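Local coordinates for protein beta-L-arabinobiosidase (Bacteroides thetaiotaomicron, PDB 5MQR) that probably hydrolyses arabinose-containing glycosidic linkages of plant pectin as a multidomain enzyme of a gut bacterium, at residues L283-E288 with T293-V298; E931-G936 with E941-I946; E996-D999 with Y1004-K1007. One frame throughout, in Å; residues are numbered along the deposited sequence.

Interaction 1: L283-E288 with T293-V298; sequences LTSISE and TWAEPV
W294 lies against the backbone of strand 283-287, and its indole can be followed outward. W294 CB is 3.8 Å from S285 OG. Chi1 (-67°) sets CG anti to the carbonyl carbon, and chi2 then turns the six-membered ring to the strand: W294 CE3 comes to 3.5 Å from I286 C, and S287 CB sits over that ring, 3.5 Å from its centroid and only 9° off the normal, a CH-pi contact. On the five-membered ring, NE1 gives a weak hydrogen bond to G291 O; at the far rim, W294 CZ3 is 3.6 Å from S287 CB. Cutting the indole back to an alanine would probably uncover S287 CB and open a gap beside the strand. Polar bonds flank the indole: A295 N donates to I286 O (3.0 Å, 157°), and S285 OG reaches a lone pair of A295 O at 2.8 Å. S287 OG lies 2.8 Å from T293 O and also accepts from G291 N, while T293 OG1 is held by D289. S287, D289, G291, T293 and W294 match the Asp-box pattern SxDxGxTW of BNR repeats, the turn after the third strand of a propeller blade. W294 also packs on I275 and S277 of strand 275-278 and meets the ring of F265; strand 283-287 lies between 275-278 and 299-300.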
loop_
_atom_site.group_PDB
_atom_site.type_symbol
_atom_site.label_atom_id
_atom_site.label_comp_id
_atom_site.label_asym_id
_atom_site.label_seq_id
_atom_site.Cartn_x
_atom_site.Cartn_y
_atom_site.Cartn_z
ATOM N N LEU A 283 1.439 12.595 27.714
ATOM C CA LEU A 283 2.215 13.830 27.852
ATOM C C LEU A 283 3.417 13.727 26.899
ATOM O O LEU A 283 3.955 12.632 26.627
ATOM C CB LEU A 283 2.690 14.102 29.282
ATOM C CG LEU A 283 1.624 14.313 30.377
ATOM C CD1 LEU A 283 2.267 14.529 31.732
ATOM C CD2 LEU A 283 0.686 15.469 30.101
ATOM N N THR A 284 3.811 14.865 26.352
ATOM C CA THR A 284 4.805 14.844 25.290
ATOM C C THR A 284 5.619 16.122 25.243
ATOM O O THR A 284 5.136 17.194 25.589
ATOM C CB THR A 284 4.147 14.504 23.952
ATOM O OG1 THR A 284 5.155 14.221 22.971
ATOM C CG2 THR A 284 3.249 15.648 23.500
ATOM N N SER A 285 6.879 15.975 24.839
ATOM C CA SER A 285 7.787 17.103 24.684
ATOM C C SER A 285 8.840 16.820 23.605
ATOM O O SER A 285 8.741 15.841 22.821
ATOM C CB SER A 285 8.437 17.461 26.023
ATOM O OG SER A 285 9.256 18.594 25.896
ATOM N N ILE A 286 9.791 17.745 23.523
ATOM C CA ILE A 286 10.857 17.717 22.529
ATOM C C ILE A 286 12.119 18.216 23.199
ATOM O O ILE A 286 12.055 19.119 24.047
ATOM C CB ILE A 286 10.584 18.683 21.367
ATOM C CG1 ILE A 286 9.271 18.379 20.660
ATOM C CG2 ILE A 286 11.740 18.664 20.367
ATOM C CD1 ILE A 286 9.302 17.249 19.665
ATOM N N SER A 287 13.245 17.626 22.816
ATOM C CA SER A 287 14.566 18.071 23.259
ATOM C C SER A 287 15.424 18.297 22.022
ATOM O O SER A 287 15.421 17.478 21.100
ATOM C CB SER A 287 15.238 17.038 24.166
ATOM O OG SER A 287 16.539 17.467 24.551
ATOM N N GLU A 288 16.140 19.419 22.019
ATOM C CA GLU A 288 17.067 19.777 20.951
ATOM C C GLU A 288 18.522 19.615 21.381
ATOM O O GLU A 288 19.402 19.893 20.601
ATOM C CB GLU A 288 16.809 21.226 20.517
ATOM C CG GLU A 288 15.390 21.430 19.998
ATOM C CD GLU A 288 15.098 22.825 19.486
ATOM O OE1 GLU A 288 15.731 23.791 19.958
ATOM O OE2 GLU A 288 14.201 22.938 18.628
ATOM N N THR A 293 17.592 19.112 28.283
ATOM C CA THR A 293 16.492 20.070 28.514
ATOM C C THR A 293 15.319 19.799 27.571
ATOM O O THR A 293 15.496 19.316 26.446
ATOM C CB THR A 293 16.910 21.552 28.370
ATOM O OG1 THR A 293 17.248 21.815 27.009
ATOM C CG2 THR A 293 18.094 21.902 29.279
ATOM N N TRP A 294 14.119 20.123 28.059
ATOM C CA TRP A 294 12.858 19.729 27.425
ATOM C C TRP A 294 11.932 20.914 27.301
ATOM O O TRP A 294 11.904 21.769 28.178
ATOM C CB TRP A 294 12.211 18.612 28.234
ATOM C CG TRP A 294 13.030 17.346 28.169
ATOM C CD1 TRP A 294 13.996 16.938 29.063
ATOM C CD2 TRP A 294 12.986 16.344 27.153
ATOM N NE1 TRP A 294 14.543 15.744 28.656
ATOM C CE2 TRP A 294 13.945 15.361 27.487
ATOM C CE3 TRP A 294 12.236 16.181 25.984
ATOM C CZ2 TRP A 294 14.163 14.235 26.711
ATOM C CZ3 TRP A 294 12.463 15.056 25.210
ATOM C CH2 TRP A 294 13.417 14.089 25.592
ATOM N N ALA A 295 11.197 20.969 26.203
ATOM C CA ALA A 295 10.309 22.094 25.952
ATOM C C ALA A 295 9.127 22.053 26.924
ATOM O O ALA A 295 8.551 20.990 27.166
ATOM C CB ALA A 295 9.824 22.109 24.503
ATOM N N GLU A 296 8.841 23.219 27.506
ATOM C CA GLU A 296 7.665 23.502 28.322
ATOM C C GLU A 296 6.657 24.323 27.469
ATOM O O GLU A 296 7.044 24.935 26.455
ATOM C CB GLU A 296 8.068 24.279 29.576
ATOM C CG GLU A 296 9.091 23.568 30.480
ATOM C CD GLU A 296 8.516 22.423 31.340
ATOM O OE1 GLU A 296 7.305 22.113 31.209
ATOM O OE2 GLU A 296 9.258 21.824 32.173
ATOM N N PRO A 297 5.361 24.299 27.813
ATOM C CA PRO A 297 4.774 23.428 28.850
ATOM C C PRO A 297 4.620 21.978 28.333
ATOM O O PRO A 297 4.486 21.772 27.123
ATOM C CB PRO A 297 3.399 24.074 29.072
ATOM C CG PRO A 297 3.047 24.659 27.699
ATOM C CD PRO A 297 4.319 24.795 26.887
ATOM N N VAL A 298 4.696 20.994 29.230
ATOM C CA VAL A 298 4.500 19.604 28.842
ATOM C C VAL A 298 3.013 19.308 28.928
ATOM O O VAL A 298 2.447 19.282 30.020
ATOM C CB VAL A 298 5.276 18.611 29.738
ATOM C CG1 VAL A 298 4.966 17.175 29.326
ATOM C CG2 VAL A 298 6.779 18.866 29.670
HETATM O O HOH W 1 16.047 21.123 24.337
#

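Interaction 2: E931-G936 with E941-I946; sequences EFRTRG and EWDGAI
R935 and D943 meet with their planes nearly perpendicular, guanidinium and carboxylate standing 87° apart. R935 NH1 gives a salt-bridging hydrogen bond to D943 OD2 (2.9 Å), which lies near the guanidinium plane and is met on its anti side. The same guanidinium turns its end to E931, R935 NH1 to the backbone O and NH2 to E931 OE1 at 2.8 Å, so one arginine joins two acidic residues. D943 holds CG between its backbone N and carbonyl carbon (chi1 62°), which points OD2 into the bend at T934 and R935, whose amides add weak bonds. R933 N donates to D943 O at 2.9 Å, tilted well above the carbonyl plane. F932 brings CE2 to 3.3 Å from G944 CA, with R933 CG over a face of its ring. Any CB on G944 would strike both F932 and R933. The R933 guanidinium presents a face to A945 CB, 4.1 Å from R933 NE, while R933 NH1 is salt-bridged to E1000. In this loop of the MGH1-like glycosidase domain, the buried D943 carboxylate is thus held at OD2 by one salt bridge and two weak amide bonds, which together probably fix its rotation.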
loop_
_atom_site.group_PDB
_atom_site.type_symbol
_atom_site.label_atom_id
_atom_site.label_comp_id
_atom_site.label_asym_id
_atom_site.label_seq_id
_atom_site.Cartn_x
_atom_site.Cartn_y
_atom_site.Cartn_z
ATOM N N GLU A 931 4.626 32.719 -42.407
ATOM C CA GLU A 931 3.279 32.233 -42.716
ATOM C C GLU A 931 2.495 31.622 -41.535
ATOM O O GLU A 931 1.391 31.075 -41.743
ATOM C CB GLU A 931 3.319 31.248 -43.887
ATOM C CG GLU A 931 3.988 31.787 -45.151
ATOM C CD GLU A 931 4.094 30.726 -46.243
ATOM O OE1 GLU A 931 3.115 29.956 -46.413
ATOM O OE2 GLU A 931 5.150 30.660 -46.938
ATOM N N PHE A 932 3.029 31.725 -40.313
ATOM C CA PHE A 932 2.355 31.218 -39.105
ATOM C C PHE A 932 0.987 31.871 -38.956
ATOM O O PHE A 932 0.895 33.080 -38.855
ATOM C CB PHE A 932 3.208 31.483 -37.846
ATOM C CG PHE A 932 2.619 30.924 -36.572
ATOM C CD1 PHE A 932 1.742 31.686 -35.800
ATOM C CD2 PHE A 932 2.935 29.630 -36.137
ATOM C CE1 PHE A 932 1.200 31.173 -34.627
ATOM C CE2 PHE A 932 2.399 29.128 -34.957
ATOM C CZ PHE A 932 1.528 29.890 -34.206
ATOM N N ARG A 933 -0.060 31.043 -38.946
ATOM C CA ARG A 933 -1.461 31.459 -38.769
ATOM C C ARG A 933 -1.877 32.661 -39.617
ATOM O O ARG A 933 -2.419 33.646 -39.127
ATOM C CB ARG A 933 -1.798 31.637 -37.286
ATOM C CG ARG A 933 -1.728 30.317 -36.507
ATOM C CD ARG A 933 -2.338 30.409 -35.109
ATOM N NE ARG A 933 -3.782 30.648 -35.185
ATOM C CZ ARG A 933 -4.524 31.245 -34.253
ATOM N NH1 ARG A 933 -3.999 31.660 -33.095
ATOM N NH2 ARG A 933 -5.822 31.412 -34.481
ATOM N N THR A 934 -1.628 32.526 -40.916
ATOM C CA THR A 934 -1.998 33.534 -41.905
ATOM C C THR A 934 -3.149 33.095 -42.810
ATOM O O THR A 934 -3.457 33.807 -43.762
ATOM C CB THR A 934 -0.789 33.894 -42.804
ATOM O OG1 THR A 934 -0.224 32.691 -43.352
ATOM C CG2 THR A 934 0.283 34.671 -42.008
ATOM N N ARG A 935 -3.799 31.963 -42.530
ATOM C CA ARG A 935 -4.864 31.454 -43.411
ATOM C C ARG A 935 -6.280 31.574 -42.830
ATOM O O ARG A 935 -7.177 30.841 -43.233
ATOM C CB ARG A 935 -4.570 30.016 -43.790
ATOM C CG ARG A 935 -3.369 29.880 -44.701
ATOM C CD ARG A 935 -2.787 28.475 -44.620
ATOM N NE ARG A 935 -1.535 28.380 -45.350
ATOM C CZ ARG A 935 -0.371 28.878 -44.940
ATOM N NH1 ARG A 935 -0.266 29.527 -43.764
ATOM N NH2 ARG A 935 0.700 28.732 -45.718
ATOM N N GLY A 936 -6.495 32.524 -41.923
ATOM C CA GLY A 936 -7.814 32.730 -41.341
ATOM C C GLY A 936 -8.028 31.871 -40.112
ATOM O O GLY A 936 -7.193 31.017 -39.782
ATOM N N GLU A 941 -7.569 25.234 -39.435
ATOM C CA GLU A 941 -6.304 25.502 -40.114
ATOM C C GLU A 941 -5.141 24.906 -39.319
ATOM O O GLU A 941 -5.095 25.053 -38.099
ATOM C CB GLU A 941 -6.079 27.005 -40.289
ATOM C CG GLU A 941 -7.273 27.789 -40.822
ATOM C CD GLU A 941 -8.312 28.160 -39.751
ATOM O OE1 GLU A 941 -7.985 28.145 -38.524
ATOM O OE2 GLU A 941 -9.470 28.460 -40.143
ATOM N N TRP A 942 -4.185 24.297 -40.027
ATOM C CA TRP A 942 -3.053 23.584 -39.416
ATOM C C TRP A 942 -1.720 24.327 -39.573
ATOM O O TRP A 942 -0.639 23.730 -39.455
ATOM C CB TRP A 942 -2.953 22.176 -40.004
ATOM C CG TRP A 942 -3.989 21.245 -39.489
ATOM C CD1 TRP A 942 -5.315 21.246 -39.782
ATOM C CD2 TRP A 942 -3.777 20.144 -38.586
ATOM N NE1 TRP A 942 -5.950 20.226 -39.103
ATOM C CE2 TRP A 942 -5.031 19.538 -38.366
ATOM C CE3 TRP A 942 -2.651 19.611 -37.956
ATOM C CZ2 TRP A 942 -5.185 18.420 -37.560
ATOM C CZ3 TRP A 942 -2.814 18.524 -37.132
ATOM C CH2 TRP A 942 -4.067 17.932 -36.949
ATOM N N ASP A 943 -1.810 25.643 -39.750
ATOM C CA ASP A 943 -0.628 26.491 -39.912
ATOM C C ASP A 943 -0.167 27.148 -38.611
ATOM O O ASP A 943 0.421 28.242 -38.637
ATOM C CB ASP A 943 -0.842 27.535 -41.035
ATOM C CG ASP A 943 -1.983 28.493 -40.765
ATOM O OD1 ASP A 943 -2.871 28.202 -39.910
ATOM O OD2 ASP A 943 -1.973 29.563 -41.441
ATOM N N GLY A 944 -0.393 26.489 -37.473
ATOM C CA GLY A 944 0.167 26.985 -36.221
ATOM C C GLY A 944 -0.618 26.754 -34.950
ATOM O O GLY A 944 -0.023 26.534 -33.905
ATOM N N ALA A 945 -1.944 26.807 -35.028
ATOM C CA ALA A 945 -2.802 26.625 -33.857
ATOM C C ALA A 945 -2.533 25.286 -33.176
ATOM O O ALA A 945 -1.944 24.390 -33.786
ATOM C CB ALA A 945 -4.273 26.723 -34.273
ATOM N N ILE A 946 -2.985 25.139 -31.931
ATOM C CA ILE A 946 -2.776 23.891 -31.177
ATOM C C ILE A 946 -3.878 22.927 -31.562
ATOM O O ILE A 946 -5.060 23.256 -31.469
ATOM C CB ILE A 946 -2.767 24.122 -29.657
ATOM C CG1 ILE A 946 -1.668 25.112 -29.289
ATOM C CG2 ILE A 946 -2.588 22.816 -28.878
ATOM C CD1 ILE A 946 -1.572 25.414 -27.817
HETATM O O HOH W 2 -5.796 29.270 -37.253
HETATM O O HOH W 3 -4.517 30.651 -39.903
HETATM O O HOH W 4 -9.360 29.855 -42.425
#

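Interaction 3: E996-D999 with Y1004-K1007; sequences EYLD and YWLK
D999 N donates to Y1004 O at 2.8 Å with an N-H...O angle of 167°, and L998 CA lies 3.2 Å from Y1004 O. Two residues away on each segment, on the far side of the L998-W1005 pair, L1006 N donates to Y997 O at 2.9 Å, almost straight at 175° and in the carbonyl plane. Between these two bonds L998 and W1005 face each other as a non-hydrogen-bonded pair, a single antiparallel bridge. The paired side chains meet on one face: L998, with CG wedged between its backbone N and carbonyl carbon (chi1 63°), lays CD2 over the six-membered ring of W1005, 3.7 Å from the centroid, and Y997 N lies in plane at the edge of the indole. On Y997, L1006 crosses at about a right angle and puts CD1 over one face, 3.4 Å from Y997 CE2, while its other contacts run to L998 C and D999 N. The bridge closes a tight turn within the loop of the MGH1-like domain between strand 991-992 and helix 1022-1029. At the start of that turn D999 OD1 accepts from V1001 N, an Asx turn, and from T1002 N, while D999 OD2 is salt-bridged to R933. The Y997 ring stacks on W947. At the far end E996 and K1007 cross obliquely, E996 OE2 3.6 Å from K1007 CG, yet their charges bind apart: E996 OE2 meets R1012 and S1013, and K1007 NZ donates to G938 O, close to a bound HEPES molecule.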
loop_
_atom_site.group_PDB
_atom_site.type_symbol
_atom_site.label_atom_id
_atom_site.label_comp_id
_atom_site.label_asym_id
_atom_site.label_seq_id
_atom_site.Cartn_x
_atom_site.Cartn_y
_atom_site.Cartn_z
ATOM N N GLU A 996 -11.742 20.719 -31.004
ATOM C CA GLU A 996 -11.007 20.444 -32.222
ATOM C C GLU A 996 -9.605 21.036 -32.220
ATOM O O GLU A 996 -8.631 20.326 -32.451
ATOM C CB GLU A 996 -11.815 20.904 -33.428
ATOM C CG GLU A 996 -13.144 20.174 -33.559
ATOM C CD GLU A 996 -13.943 20.660 -34.748
ATOM O OE1 GLU A 996 -13.457 20.555 -35.917
ATOM O OE2 GLU A 996 -15.056 21.166 -34.488
ATOM N N TYR A 997 -9.521 22.337 -31.987
ATOM C CA TYR A 997 -8.251 23.050 -31.943
ATOM C C TYR A 997 -8.416 24.376 -31.240
ATOM O O TYR A 997 -9.533 24.884 -31.129
ATOM C CB TYR A 997 -7.675 23.237 -33.359
ATOM C CG TYR A 997 -8.310 24.285 -34.275
ATOM C CD1 TYR A 997 -9.685 24.319 -34.529
ATOM C CD2 TYR A 997 -7.510 25.199 -34.948
ATOM C CE1 TYR A 997 -10.233 25.264 -35.395
ATOM C CE2 TYR A 997 -8.043 26.146 -35.816
ATOM C CZ TYR A 997 -9.402 26.182 -36.038
ATOM O OH TYR A 997 -9.907 27.126 -36.924
ATOM N N LEU A 998 -7.304 24.935 -30.769
ATOM C CA LEU A 998 -7.358 26.152 -29.952
ATOM C C LEU A 998 -6.219 27.127 -30.229
ATOM O O LEU A 998 -5.165 26.765 -30.765
ATOM C CB LEU A 998 -7.348 25.774 -28.459
ATOM C CG LEU A 998 -6.077 25.048 -28.011
ATOM C CD1 LEU A 998 -5.486 25.701 -26.778
ATOM C CD2 LEU A 998 -6.268 23.556 -27.776
ATOM N N ASP A 999 -6.448 28.359 -29.814
ATOM C CA ASP A 999 -5.493 29.438 -29.949
ATOM C C ASP A 999 -4.307 29.215 -29.000
ATOM O O ASP A 999 -4.495 28.982 -27.809
ATOM C CB ASP A 999 -6.191 30.766 -29.656
ATOM C CG ASP A 999 -5.316 31.954 -29.952
ATOM O OD1 ASP A 999 -4.278 32.132 -29.274
ATOM O OD2 ASP A 999 -5.645 32.702 -30.880
ATOM N N TYR A 1004 -8.238 29.983 -26.412
ATOM C CA TYR A 1004 -9.592 29.951 -26.934
ATOM C C TYR A 1004 -9.794 28.755 -27.842
ATOM O O TYR A 1004 -9.095 28.603 -28.832
ATOM C CB TYR A 1004 -9.892 31.228 -27.720
ATOM C CG TYR A 1004 -11.291 31.307 -28.274
ATOM C CD1 TYR A 1004 -12.414 31.086 -27.462
ATOM C CD2 TYR A 1004 -11.508 31.642 -29.611
ATOM C CE1 TYR A 1004 -13.707 31.188 -27.986
ATOM C CE2 TYR A 1004 -12.794 31.760 -30.133
ATOM C CZ TYR A 1004 -13.889 31.527 -29.325
ATOM O OH TYR A 1004 -15.142 31.650 -29.873
ATOM N N TRP A 1005 -10.756 27.926 -27.509
ATOM C CA TRP A 1005 -11.151 26.833 -28.406
ATOM C C TRP A 1005 -11.827 27.461 -29.621
ATOM O O TRP A 1005 -12.809 28.177 -29.493
ATOM C CB TRP A 1005 -12.060 25.832 -27.700
ATOM C CG TRP A 1005 -11.317 24.932 -26.759
ATOM C CD1 TRP A 1005 -11.212 25.061 -25.418
ATOM C CD2 TRP A 1005 -10.565 23.759 -27.109
ATOM N NE1 TRP A 1005 -10.451 24.059 -24.908
ATOM C CE2 TRP A 1005 -10.026 23.251 -25.929
ATOM C CE3 TRP A 1005 -10.277 23.113 -28.315
ATOM C CZ2 TRP A 1005 -9.252 22.093 -25.901
ATOM C CZ3 TRP A 1005 -9.489 21.986 -28.287
ATOM C CH2 TRP A 1005 -8.987 21.484 -27.090
ATOM N N LEU A 1006 -11.258 27.216 -30.792
ATOM C CA LEU A 1006 -11.541 28.060 -31.955
ATOM C C LEU A 1006 -12.883 27.863 -32.676
ATOM O O LEU A 1006 -13.215 28.666 -33.527
ATOM C CB LEU A 1006 -10.379 28.001 -32.941
ATOM C CG LEU A 1006 -9.124 28.706 -32.408
ATOM C CD1 LEU A 1006 -7.850 28.154 -33.049
ATOM C CD2 LEU A 1006 -9.255 30.210 -32.599
ATOM N N LYS A 1007 -13.658 26.844 -32.346
ATOM C CA LYS A 1007 -15.077 26.822 -32.747
ATOM C C LYS A 1007 -16.017 27.416 -31.691
ATOM O O LYS A 1007 -17.231 27.322 -31.830
ATOM C CB LYS A 1007 -15.525 25.404 -33.069
ATOM C CG LYS A 1007 -14.721 24.753 -34.179
ATOM C CD LYS A 1007 -15.040 25.343 -35.531
ATOM C CE LYS A 1007 -14.338 24.544 -36.614
ATOM N NZ LYS A 1007 -14.771 24.969 -37.952
#

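In the fold
Interaction 1 stands apart, about 49 Å from the nearest atoms of either other contact, in the BNR-like propeller, where it joins a strand to the turn following it. Interactions 2 and 3 share the MGH1-like domain, have centres about 12 Å apart and touch directly: E941 OE1 lies 2.7 Å from Y997 OH, and I946 O 2.9 Å from L998 N, both probable hydrogen bonds. A945 also packs beside L998. Interactions 1 and 3 are mostly buried. Interaction 1 relies on serine side chains and one backbone bond, interaction 3 on a two-bond backbone bridge; both add CH-pi packing, on W294 and on W1005 and Y997. Interaction 2 is only partly buried, and a salt-bridge network dominates it.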